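Local coordinates for CELL WALL surface anchor family protein (Streptococcus pneumoniae, PDB 3ZGH) that probably mediates attachment of the pneumococcus to host keratin 10 through this MSCRAMM-type adhesin domain, at residues A[34-40]-A[184-188]; A[53-58]-A[161-165]; A[85-89]-A[154-158]. All coordinates share one frame; numbering follows the deposited sequence.

In the fold
From the N terminus, strand 28-38, at one edge of the large sheet, is met first, and interaction 1 joins its end to the loop at 184-188, closing a span of more than 140 residues. Within that span, interaction 2 pairs the start of strand 57-65 with the end of strand 154-162. Interaction 3 closes the innermost loop, from strand 85-87 of the small sheet to the first half of strand 154-162, so the three nest without crossing. Interactions 1 and 2 lie on opposite sides of the chain's centre, their own centres about 31 Å apart. Interactions 1 and 3 meet directly, Tyr186 CE2 lying 4.2 Å from Ile86 CG2, which links the 184-188 loop to the packing between the sheets.

Interaction 1. Residues A[34-40]-A[184-188]; sequences GEGVDSV and INYFN
Ile184 brings only its CG2 methyl near Ser39, 4.0 Å from OG, a loose contact. Asn185 instead shapes the turn: its OD1 accepts Phe187 N in an Asx turn, with the donor above the carbonyl plane, while Ala176 and Pro174 hold the amide from outside. Tyr186 does most of the touching. Its backbone O takes a 3.0 Å hydrogen bond from Val37 N and also sits 3.3 Å from Gly36 CA, a close approach that suits a residue without a side chain. Its ring lies against the end of the strand, with Asp38 CA over the centre of one face, 3.8 Å from the centroid, in a CH-pi contact. Asp38 CG is anti to its backbone N (chi1 177°), which lays the carboxylate alongside the ring. Tyr84 and Tyr66 hydroxyls bond Asp38 OD2, and Tyr84 also bonds Tyr186 OH; Asp38 OD1 accepts Val40 N in an Asx turn and Tyr41 N, so both oxygens of the buried carboxylate have partners. Phe187 turns its ring edge to Glu35 C, 3.7 Å from CD1, and packs edge-to-face with Tyr47. One water donates to both Glu35 O and Phe187 O. Asn188 N bonds Asn185 O, completing a type I beta turn. With one direct backbone bond and the Tyr186 ring packed against Asp38, this is a beta turn docked on an edge strand of the large antiparallel sheet, without adding a strand to it.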
loop_
_atom_site.group_PDB
_atom_site.type_symbol
_atom_site.label_atom_id
_atom_site.label_comp_id
_atom_site.label_asym_id
_atom_site.label_seq_id
_atom_site.Cartn_x
_atom_site.Cartn_y
_atom_site.Cartn_z
ATOM N N GLY A 34 5.622 -3.266 -7.524
ATOM C CA GLY A 34 4.903 -3.700 -8.701
ATOM C C GLY A 34 4.400 -2.462 -9.424
ATOM O O GLY A 34 4.655 -1.302 -9.021
ATOM N N GLU A 35 3.656 -2.689 -10.484
ATOM C CA GLU A 35 3.357 -1.578 -11.342
ATOM C C GLU A 35 2.043 -1.847 -12.041
ATOM O O GLU A 35 1.715 -3.008 -12.344
ATOM C CB GLU A 35 4.509 -1.496 -12.329
ATOM C CG GLU A 35 4.295 -0.665 -13.501
ATOM C CD GLU A 35 5.504 -0.682 -14.422
ATOM O OE1 GLU A 35 6.512 -1.376 -14.130
ATOM O OE2 GLU A 35 5.452 0.049 -15.415
ATOM N N GLY A 36 1.298 -0.775 -12.274
ATOM C CA GLY A 36 0.093 -0.823 -13.073
ATOM C C GLY A 36 0.068 0.371 -14.014
ATOM O O GLY A 36 1.109 0.966 -14.289
ATOM N N VAL A 37 -1.118 0.705 -14.522
ATOM C CA VAL A 37 -1.256 1.757 -15.511
ATOM C C VAL A 37 -2.356 2.700 -15.071
ATOM O O VAL A 37 -3.501 2.284 -14.819
ATOM C CB VAL A 37 -1.582 1.169 -16.909
ATOM C CG1 VAL A 37 -1.948 2.279 -17.921
ATOM C CG2 VAL A 37 -0.399 0.343 -17.416
ATOM N N ASP A 38 -2.016 3.970 -14.956
ATOM C CA ASP A 38 -3.044 5.007 -14.749
ATOM C C ASP A 38 -3.762 5.225 -16.081
ATOM O O ASP A 38 -3.147 5.724 -17.017
ATOM C CB ASP A 38 -2.388 6.298 -14.252
ATOM C CG ASP A 38 -3.367 7.452 -14.086
ATOM O OD1 ASP A 38 -4.180 7.729 -15.018
ATOM O OD2 ASP A 38 -3.314 8.089 -13.002
ATOM N N SER A 39 -5.043 4.827 -16.151
ATOM C CA SER A 39 -5.899 4.883 -17.369
ATOM C C SER A 39 -6.121 6.276 -17.927
ATOM O O SER A 39 -6.425 6.448 -19.116
ATOM C CB SER A 39 -7.331 4.434 -17.042
ATOM O OG SER A 39 -7.420 3.150 -16.501
ATOM N N VAL A 40 -6.069 7.271 -17.053
ATOM C CA VAL A 40 -6.403 8.619 -17.468
ATOM C C VAL A 40 -5.212 9.260 -18.147
ATOM O O VAL A 40 -5.356 9.875 -19.192
ATOM C CB VAL A 40 -6.858 9.486 -16.272
ATOM C CG1 VAL A 40 -7.148 10.931 -16.725
ATOM C CG2 VAL A 40 -8.090 8.871 -15.628
ATOM N N ILE A 184 -12.242 0.873 -10.938
ATOM C CA ILE A 184 -11.155 0.596 -11.871
ATOM C C ILE A 184 -9.824 0.668 -11.105
ATOM O O ILE A 184 -9.284 1.758 -10.859
ATOM C CB ILE A 184 -11.128 1.611 -13.043
ATOM C CG1 ILE A 184 -12.487 1.675 -13.770
ATOM C CG2 ILE A 184 -10.013 1.284 -14.025
ATOM C CD1 ILE A 184 -13.006 0.349 -14.276
ATOM N N ASN A 185 -9.322 -0.497 -10.707
ATOM C CA ASN A 185 -8.024 -0.597 -10.057
ATOM C C ASN A 185 -6.926 -0.530 -11.105
ATOM O O ASN A 185 -6.867 -1.378 -12.004
ATOM C CB ASN A 185 -7.938 -1.920 -9.291
ATOM C CG ASN A 185 -6.642 -2.084 -8.564
ATOM O OD1 ASN A 185 -5.769 -1.209 -8.597
ATOM N ND2 ASN A 185 -6.505 -3.208 -7.867
ATOM N N TYR A 186 -6.052 0.459 -10.979
ATOM C CA TYR A 186 -4.939 0.654 -11.907
ATOM C C TYR A 186 -3.898 -0.506 -11.905
ATOM O O TYR A 186 -3.171 -0.678 -12.876
ATOM C CB TYR A 186 -4.238 1.967 -11.571
ATOM C CG TYR A 186 -5.050 3.226 -11.912
ATOM C CD1 TYR A 186 -6.093 3.186 -12.823
ATOM C CD2 TYR A 186 -4.754 4.452 -11.311
ATOM C CE1 TYR A 186 -6.802 4.320 -13.145
ATOM C CE2 TYR A 186 -5.452 5.597 -11.637
ATOM C CZ TYR A 186 -6.474 5.533 -12.542
ATOM O OH TYR A 186 -7.192 6.679 -12.872
ATOM N N PHE A 187 -3.836 -1.266 -10.810
ATOM C CA PHE A 187 -2.982 -2.457 -10.733
ATOM C C PHE A 187 -3.692 -3.732 -11.208
ATOM O O PHE A 187 -3.117 -4.825 -11.149
ATOM C CB PHE A 187 -2.512 -2.661 -9.294
ATOM C CG PHE A 187 -1.692 -1.541 -8.783
ATOM C CD1 PHE A 187 -0.437 -1.278 -9.336
ATOM C CD2 PHE A 187 -2.164 -0.735 -7.754
ATOM C CE1 PHE A 187 0.338 -0.223 -8.870
ATOM C CE2 PHE A 187 -1.393 0.303 -7.270
ATOM C CZ PHE A 187 -0.149 0.582 -7.834
ATOM N N ASN A 188 -4.953 -3.582 -11.589
ATOM C CA ASN A 188 -5.798 -4.662 -12.122
ATOM C C ASN A 188 -5.643 -6.044 -11.496
ATOM O O ASN A 188 -5.493 -7.037 -12.222
ATOM C CB ASN A 188 -5.604 -4.795 -13.628
ATOM C CG ASN A 188 -6.767 -5.530 -14.298
ATOM O OD1 ASN A 188 -7.791 -5.801 -13.661
ATOM N ND2 ASN A 188 -6.609 -5.853 -15.585
HETATM O O HOH W 1 -0.583 -4.689 -12.282
#

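Interaction 2. Residues A[53-58]-A[161-165]; sequences NDGSKL and VPITG
Ile163 CG1 stands beside its own backbone N (chi1 -68°), and an extended chi2 carries CD1 across to the turn, where it meets Asn53, Lys57 and Leu58. CD1 comes 3.3 Å from Asn53 OD1 and 4.0 Å from Leu58 CD2, and the Ile163 side chain crosses both at about a right angle; a long branched residue suits this place because it spans from the strand end to the neighbouring hairpin. Lys57 has CG between its backbone N and carbonyl carbon (chi1 60°), and a bend at chi4 (-64°) returns NZ to Asp54 OD2, a 2.9 Å salt bridge on the syn lone pair.

Beyond the turn, at Lys57 and Leu58, the strands pair antiparallel. Leu58 and Val161 form a hydrogen-bonded pair, both bonds 2.8 Å (Leu58 N to Val161 O, Val161 N to Leu58 O), and their side chains share one face of the sheet, where Leu103 also packs. Lys57 faces Pro162 in a non-hydrogen-bonded pair, a fitting site for a proline, which has no N-H to offer. Ile163 N then reaches Ser56 O at 2.8 Å, extending the pairing.

Asn53 OD1 takes Gly55 N in an Asx turn. At Gly55, with positive phi, a CB would jam against the preceding carbonyl O, so glycine fits. Asp54 OD1 accepts Ser56 N, a second Asx turn, and Lys57 N from the opposite face of its plane. Both oxygens of Asp54 are thus gripped, which probably favours the charged carboxylate and ties the turn that carries Ser56 O to its own strand.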
loop_
_atom_site.group_PDB
_atom_site.type_symbol
_atom_site.label_atom_id
_atom_site.label_comp_id
_atom_site.label_asym_id
_atom_site.label_seq_id
_atom_site.Cartn_x
_atom_site.Cartn_y
_atom_site.Cartn_z
ATOM N N ASN A 53 9.344 -8.292 9.938
ATOM C CA ASN A 53 8.987 -9.235 10.968
ATOM C C ASN A 53 10.079 -9.124 12.028
ATOM O O ASN A 53 11.265 -9.447 11.753
ATOM C CB ASN A 53 8.956 -10.608 10.335
ATOM C CG ASN A 53 8.687 -11.718 11.328
ATOM O OD1 ASN A 53 8.936 -11.585 12.522
ATOM N ND2 ASN A 53 8.230 -12.858 10.808
ATOM N N ASP A 54 9.722 -8.631 13.216
ATOM C CA ASP A 54 10.697 -8.555 14.310
ATOM C C ASP A 54 10.448 -9.633 15.345
ATOM O O ASP A 54 10.987 -9.563 16.441
ATOM C CB ASP A 54 10.663 -7.191 14.978
ATOM C CG ASP A 54 9.315 -6.886 15.633
ATOM O OD1 ASP A 54 8.522 -7.822 15.844
ATOM O OD2 ASP A 54 9.041 -5.706 15.930
ATOM N N GLY A 55 9.627 -10.628 15.005
ATOM C CA GLY A 55 9.311 -11.703 15.941
ATOM C C GLY A 55 8.071 -11.457 16.807
ATOM O O GLY A 55 7.433 -12.409 17.224
ATOM N N SER A 56 7.733 -10.198 17.069
ATOM C CA SER A 56 6.534 -9.860 17.843
ATOM C C SER A 56 5.376 -9.440 16.936
ATOM O O SER A 56 4.211 -9.737 17.234
ATOM C CB SER A 56 6.827 -8.721 18.814
ATOM O OG SER A 56 7.737 -9.181 19.797
ATOM N N LYS A 57 5.708 -8.751 15.837
ATOM C CA LYS A 57 4.700 -8.257 14.930
ATOM C C LYS A 57 5.237 -8.131 13.515
ATOM O O LYS A 57 6.475 -8.086 13.290
ATOM C CB LYS A 57 4.198 -6.896 15.408
ATOM C CG LYS A 57 5.304 -5.835 15.480
ATOM C CD LYS A 57 4.798 -4.558 16.124
ATOM C CE LYS A 57 5.846 -3.443 16.095
ATOM N NZ LYS A 57 7.041 -3.828 16.904
ATOM N N LEU A 58 4.322 -8.095 12.559
ATOM C CA LEU A 58 4.669 -7.671 11.222
ATOM C C LEU A 58 4.331 -6.191 11.118
ATOM O O LEU A 58 3.249 -5.778 11.580
ATOM C CB LEU A 58 3.844 -8.410 10.178
ATOM C CG LEU A 58 4.040 -9.916 9.994
ATOM C CD1 LEU A 58 3.116 -10.463 8.873
ATOM C CD2 LEU A 58 5.529 -10.238 9.703
ATOM N N VAL A 161 0.699 -5.991 12.646
ATOM C CA VAL A 161 -0.142 -7.177 12.897
ATOM C C VAL A 161 0.622 -8.048 13.881
ATOM O O VAL A 161 1.768 -8.424 13.601
ATOM C CB VAL A 161 -0.400 -7.991 11.602
ATOM C CG1 VAL A 161 -1.333 -9.149 11.884
ATOM C CG2 VAL A 161 -1.003 -7.102 10.468
ATOM N N PRO A 162 0.001 -8.384 15.028
ATOM C CA PRO A 162 0.722 -9.203 16.007
ATOM C C PRO A 162 1.028 -10.587 15.457
ATOM O O PRO A 162 0.207 -11.162 14.728
ATOM C CB PRO A 162 -0.258 -9.318 17.192
ATOM C CG PRO A 162 -1.262 -8.191 16.996
ATOM C CD PRO A 162 -1.328 -7.950 15.509
ATOM N N ILE A 163 2.184 -11.130 15.835
ATOM C CA ILE A 163 2.547 -12.510 15.526
ATOM C C ILE A 163 2.278 -13.373 16.766
ATOM O O ILE A 163 2.756 -13.064 17.871
ATOM C CB ILE A 163 4.040 -12.602 15.131
ATOM C CG1 ILE A 163 4.270 -11.887 13.784
ATOM C CG2 ILE A 163 4.527 -14.082 15.073
ATOM C CD1 ILE A 163 5.732 -11.600 13.466
ATOM N N THR A 164 1.545 -14.474 16.592
ATOM C CA THR A 164 1.123 -15.284 17.728
ATOM C C THR A 164 1.573 -16.728 17.602
ATOM O O THR A 164 1.216 -17.580 18.432
ATOM C CB THR A 164 -0.426 -15.266 17.878
ATOM O OG1 THR A 164 -1.032 -15.915 16.744
ATOM C CG2 THR A 164 -0.955 -13.815 17.979
ATOM N N GLY A 165 2.374 -17.019 16.582
ATOM C CA GLY A 165 2.737 -18.401 16.319
ATOM C C GLY A 165 3.468 -18.509 14.995
ATOM O O GLY A 165 3.996 -17.526 14.473
HETATM O O HOH W 2 5.045 -13.890 19.203
#

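Interaction 3. Residues A[85-89]-A[154-158]; sequences SIYNS and GLTSS
Leu155 CG and CD2 lie over one face of the Asn88 side-chain amide: Leu155 CG is 3.9 Å from Asn88 ND2, and CD2 is equally far from Asn88 CG. At the amide's edge, nearly in its plane, ND2 donates to Ser157 OG, a 2.8 Å hydrogen bond with an N-H...O angle of 160°. The group is therefore fixed in two ways, by apolar packing on a face and by a polar bond at its rim.

Asn88 CG sits between its own backbone N and carbonyl carbon (chi1 69°), which directs the amide across to the strand and past the leucine at about a right angle. Leu155 CD2 continues along the backbone of the other segment, reaching 3.7 Å from both Ile86 O and Asn88 N; a branched aliphatic side chain is well suited to spread over peptide and amide surfaces alike. Ser157, short and hydroxylated, can accept from Asn88 while also pairing with Asn111 OD1 on the adjacent strand 109-114, so a buried polar chain runs from Asn88 through Ser157 to Asn111. The same junction includes strand 57-65: Tyr62 OH bonds Asn88 O, and Ile86 and Asn88 both touch Val64.

No backbone hydrogen bond joins the two segments; every close contact involves a side chain, of Leu155, Asn88 or Ser157. This is face packing between two beta-sheets, in which the end of strand 85-87, from the small three-stranded sheet, and Asn88, just beyond it, lie against the face of the central strand 154-162 that carries Leu155 and Ser157, within the large antiparallel sheet of this MSCRAMM domain.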
loop_
_atom_site.group_PDB
_atom_site.type_symbol
_atom_site.label_atom_id
_atom_site.label_comp_id
_atom_site.label_asym_id
_atom_site.label_seq_id
_atom_site.Cartn_x
_atom_site.Cartn_y
_atom_site.Cartn_z
ATOM N N SER A 85 -7.062 13.252 -8.385
ATOM C CA SER A 85 -6.784 12.605 -7.113
ATOM C C SER A 85 -6.983 11.099 -7.158
ATOM O O SER A 85 -7.927 10.620 -7.818
ATOM C CB SER A 85 -7.696 13.193 -6.019
ATOM O OG SER A 85 -7.211 12.792 -4.744
ATOM N N ILE A 86 -6.131 10.368 -6.439
ATOM C CA ILE A 86 -6.244 8.900 -6.377
ATOM C C ILE A 86 -6.345 8.355 -4.942
ATOM O O ILE A 86 -5.821 8.964 -4.015
ATOM C CB ILE A 86 -5.047 8.202 -7.061
ATOM C CG1 ILE A 86 -3.731 8.656 -6.441
ATOM C CG2 ILE A 86 -5.040 8.480 -8.574
ATOM C CD1 ILE A 86 -2.548 7.766 -6.826
ATOM N N TYR A 87 -7.037 7.221 -4.784
ATOM C CA TYR A 87 -7.035 6.436 -3.533
ATOM C C TYR A 87 -5.982 5.332 -3.622
ATOM O O TYR A 87 -5.659 4.885 -4.727
ATOM C CB TYR A 87 -8.379 5.753 -3.342
ATOM C CG TYR A 87 -9.561 6.665 -3.091
ATOM C CD1 TYR A 87 -9.534 7.616 -2.078
ATOM C CD2 TYR A 87 -10.727 6.534 -3.838
ATOM C CE1 TYR A 87 -10.635 8.412 -1.819
ATOM C CE2 TYR A 87 -11.820 7.326 -3.598
ATOM C CZ TYR A 87 -11.771 8.270 -2.593
ATOM O OH TYR A 87 -12.873 9.056 -2.352
ATOM N N ASN A 88 -5.454 4.864 -2.477
ATOM C CA ASN A 88 -4.586 3.674 -2.458
ATOM C C ASN A 88 -5.308 2.455 -1.840
ATOM O O ASN A 88 -4.687 1.430 -1.565
ATOM C CB ASN A 88 -3.290 3.943 -1.687
ATOM C CG ASN A 88 -3.518 4.121 -0.179
ATOM O OD1 ASN A 88 -4.657 4.384 0.270
ATOM N ND2 ASN A 88 -2.425 4.039 0.600
ATOM N N SER A 89 -6.611 2.559 -1.599
ATOM C CA SER A 89 -7.323 1.421 -1.037
ATOM C C SER A 89 -8.692 1.312 -1.653
ATOM O O SER A 89 -9.292 2.323 -1.986
ATOM C CB SER A 89 -7.446 1.532 0.483
ATOM O OG SER A 89 -8.053 2.755 0.831
ATOM N N GLY A 154 4.409 10.238 -2.553
ATOM C CA GLY A 154 3.597 9.031 -2.551
ATOM C C GLY A 154 2.521 9.056 -1.482
ATOM O O GLY A 154 2.585 9.803 -0.510
ATOM N N LEU A 155 1.523 8.217 -1.666
ATOM C CA LEU A 155 0.456 8.056 -0.698
ATOM C C LEU A 155 0.745 6.753 0.043
ATOM O O LEU A 155 0.763 5.658 -0.572
ATOM C CB LEU A 155 -0.876 7.971 -1.434
ATOM C CG LEU A 155 -2.125 7.781 -0.575
ATOM C CD1 LEU A 155 -2.249 8.871 0.463
ATOM C CD2 LEU A 155 -3.353 7.754 -1.476
ATOM N N THR A 156 0.973 6.872 1.355
ATOM C CA THR A 156 1.550 5.785 2.148
ATOM C C THR A 156 0.625 5.435 3.309
ATOM O O THR A 156 0.042 6.340 3.960
ATOM C CB THR A 156 2.949 6.187 2.674
ATOM O OG1 THR A 156 3.850 6.420 1.565
ATOM C CG2 THR A 156 3.547 5.109 3.606
ATOM N N SER A 157 0.447 4.127 3.541
ATOM C CA SER A 157 -0.352 3.621 4.634
ATOM C C SER A 157 0.520 2.616 5.384
ATOM O O SER A 157 1.320 1.880 4.745
ATOM C CB SER A 157 -1.601 2.927 4.088
ATOM O OG SER A 157 -2.502 3.837 3.423
ATOM N N SER A 158 0.419 2.574 6.718
ATOM C CA SER A 158 1.203 1.581 7.463
ATOM C C SER A 158 0.379 1.053 8.612
ATOM O O SER A 158 -0.504 1.759 9.141
ATOM C CB SER A 158 2.514 2.162 8.008
ATOM O OG SER A 158 2.213 3.234 8.903
#